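Local structure of proline-tRNA synthetase class II aaRS (Ybak RNA binding domain plus tRNA synthetase) (Cryptosporidium parvum, 5XIO) at residues A[135-140]-A[158-163]. The protein probably catalyses the ATP-dependent attachment of L-proline to tRNA(Pro), releasing AMP and diphosphate, and binds the inhibitor halofuginone. Sequence-based numbering, arbitrary orientation.
Sequences QWTSIV and WQEGHT. With HFG (7-bromo-6-chloro-3-{3-[(2R,3S)-3-hydroxypiperidin-2-yl]-2-oxopropyl}quinazolin-4(3H)-one), chain C.
Trp158 lies with its indole between Ile139 of the partner strand and Glu160 of its own, a worked example of how an antiparallel pair in the class II synthetase core builds a binding pocket on one face. Ile139 CG1 sits over one side of the ring, 3.5 Å from the centroid of the five-membered ring of Trp158, a CH-pi contact, and Glu160 CB lies against the opposite side. With CG set between the backbone N and the carbonyl carbon (chi1 81°), the indole lies alongside Thr137, the two side chains pointing the same way. Trp158 NE1 makes two weak hydrogen bonds, one to Thr137 OG1 near the ring plane and one to Glu160 OE2. Its far rim meets halofuginone, Trp158 CH2 standing 3.5 Å from C5' of the piperidine ring.

Gln135 and Glu160 run side by side. Gln135 NE2 donates to Glu160 OE2 at 3.0 Å, nearly in its own amide plane but from above the carboxylate. Ser111 also bonds that oxygen, while Glu160 OE1 accepts from His162 NE2 at 2.7 Å. With both oxygens bonded, the carboxylate probably has little freedom to rotate. Phe67 N fixes Gln135 OE1.

Beneath them, paired backbone bonds join Gln135 to Glu160 and Thr137 to Trp158. The non-hydrogen-bonded pair between, Trp136 and Gln159, faces the other way, Gln159 CB lying 3.6 Å from the centroid of the Trp136 six-membered ring.

That reverse face packs on helix 40-58, where Asp54 bonds Trp136 NE1. On the pocket side the His162 side chain packs on helix 112-122, and strand 252-263 continues the sheet beyond strand 155-165.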
# COMPACT_ATOMS: atom_id res chain seq x y z
N GLN A 135 10.19 1.03 -1.49
CA GLN A 135 9.03 0.27 -1.17
C GLN A 135 8.20 0.86 -0.00
O GLN A 135 8.73 1.46 0.94
CB GLN A 135 9.43 -1.17 -0.89
CG GLN A 135 10.43 -1.38 0.21
CD GLN A 135 10.63 -2.86 0.64
OE1 GLN A 135 10.16 -3.79 0.01
NE2 GLN A 135 11.35 -3.06 1.76
N TRP A 136 6.89 0.70 -0.12
CA TRP A 136 5.89 1.02 0.93
C TRP A 136 5.60 -0.30 1.68
O TRP A 136 5.23 -1.31 1.08
CB TRP A 136 4.62 1.58 0.24
CG TRP A 136 4.80 2.93 -0.46
CD1 TRP A 136 5.01 3.17 -1.82
CD2 TRP A 136 4.78 4.22 0.17
NE1 TRP A 136 5.19 4.51 -2.03
CE2 TRP A 136 5.02 5.18 -0.84
CE3 TRP A 136 4.57 4.66 1.49
CZ2 TRP A 136 5.05 6.56 -0.56
CZ3 TRP A 136 4.66 6.02 1.76
CH2 TRP A 136 4.88 6.95 0.74
N THR A 137 5.86 -0.33 2.98
CA THR A 137 5.78 -1.59 3.75
C THR A 137 5.43 -1.28 5.24
O THR A 137 5.36 -0.13 5.66
CB THR A 137 7.13 -2.39 3.74
OG1 THR A 137 8.13 -1.70 4.50
CG2 THR A 137 7.79 -2.48 2.33
N SER A 138 5.26 -2.33 6.02
CA SER A 138 5.23 -2.19 7.41
C SER A 138 6.50 -2.75 7.94
O SER A 138 7.17 -3.51 7.30
CB SER A 138 4.00 -2.86 8.02
OG SER A 138 4.13 -4.24 8.18
N ILE A 139 6.78 -2.30 9.15
CA ILE A 139 7.98 -2.51 9.90
C ILE A 139 7.55 -2.85 11.36
O ILE A 139 6.56 -2.26 11.92
CB ILE A 139 8.77 -1.24 9.90
CG1 ILE A 139 9.32 -0.95 8.54
CG2 ILE A 139 9.91 -1.32 10.87
CD1 ILE A 139 10.52 -1.80 8.11
N VAL A 140 8.26 -3.85 11.94
CA VAL A 140 8.17 -4.18 13.34
C VAL A 140 9.46 -3.98 14.05
O VAL A 140 10.50 -4.43 13.58
CB VAL A 140 7.80 -5.63 13.54
CG1 VAL A 140 7.83 -6.01 15.03
CG2 VAL A 140 6.41 -5.89 12.95
N TRP A 158 5.79 2.72 6.64
CA TRP A 158 6.75 3.69 6.06
C TRP A 158 7.02 3.50 4.58
O TRP A 158 6.52 2.56 3.94
CB TRP A 158 8.08 3.64 6.84
CG TRP A 158 9.09 2.52 6.49
CD1 TRP A 158 8.92 1.42 5.68
CD2 TRP A 158 10.42 2.41 7.00
NE1 TRP A 158 10.06 0.61 5.69
CE2 TRP A 158 11.00 1.21 6.48
CE3 TRP A 158 11.17 3.19 7.89
CZ2 TRP A 158 12.27 0.80 6.78
CZ3 TRP A 158 12.43 2.78 8.19
CH2 TRP A 158 13.00 1.59 7.62
N GLN A 159 7.81 4.39 4.01
CA GLN A 159 8.54 4.04 2.79
C GLN A 159 10.02 4.00 3.15
O GLN A 159 10.43 4.69 4.05
CB GLN A 159 8.24 4.99 1.61
CG GLN A 159 8.44 6.47 1.91
CD GLN A 159 9.84 6.94 1.94
OE1 GLN A 159 10.14 7.90 2.68
NE2 GLN A 159 10.73 6.35 1.09
N GLU A 160 10.79 3.15 2.48
CA GLU A 160 12.26 3.22 2.55
C GLU A 160 12.79 3.28 1.13
O GLU A 160 12.45 2.42 0.31
CB GLU A 160 12.85 2.01 3.25
CG GLU A 160 12.26 0.64 2.93
CD GLU A 160 12.97 -0.44 3.72
OE1 GLU A 160 14.23 -0.35 3.95
OE2 GLU A 160 12.29 -1.42 4.12
N GLY A 161 13.58 4.32 0.83
CA GLY A 161 14.22 4.46 -0.47
C GLY A 161 15.72 4.06 -0.34
O GLY A 161 16.35 4.35 0.69
N HIS A 162 16.26 3.44 -1.38
CA HIS A 162 17.63 2.85 -1.38
C HIS A 162 18.21 3.10 -2.80
O HIS A 162 17.69 2.53 -3.75
CB HIS A 162 17.56 1.34 -1.15
CG HIS A 162 17.06 0.96 0.21
ND1 HIS A 162 17.90 0.84 1.30
CD2 HIS A 162 15.81 0.69 0.66
CE1 HIS A 162 17.18 0.53 2.36
NE2 HIS A 162 15.92 0.41 2.00
N THR A 163 19.18 4.01 -2.95
CA THR A 163 19.77 4.28 -4.30
C THR A 163 21.22 3.86 -4.41
O THR A 163 21.96 3.72 -3.38
CB THR A 163 19.64 5.75 -4.77
OG1 THR A 163 20.54 6.57 -4.06
CG2 THR A 163 18.23 6.24 -4.55
O4' HFG C . 16.76 1.88 9.59
C21 HFG C . 17.84 2.41 9.73
C3' HFG C . 18.58 3.08 8.58
C2' HFG C . 17.65 3.41 7.41
N1' HFG C . 17.20 2.23 6.71
C6' HFG C . 16.47 2.59 5.49
C5' HFG C . 15.30 3.51 5.79
C4' HFG C . 15.75 4.72 6.59
C39 HFG C . 16.48 4.27 7.83
O7' HFG C . 16.92 5.40 8.55
C1' HFG C . 18.57 2.42 11.07
N3 HFG C . 18.01 1.40 11.97
C4 HFG C . 18.49 0.10 11.86
O11 HFG C . 19.31 -0.20 11.04
C10 HFG C . 17.86 -0.85 12.78
C5 HFG C . 18.23 -2.19 12.77
C2 HFG C . 17.09 1.72 12.88
N1 HFG C . 16.53 0.92 13.70
C9 HFG C . 16.90 -0.41 13.67
C8 HFG C . 16.31 -1.30 14.55
C7 HFG C . 16.67 -2.64 14.55
BR1 HFG C . 15.78 -3.81 15.76
C6 HFG C . 17.64 -3.09 13.65
CL1 HFG C . 18.12 -4.72 13.61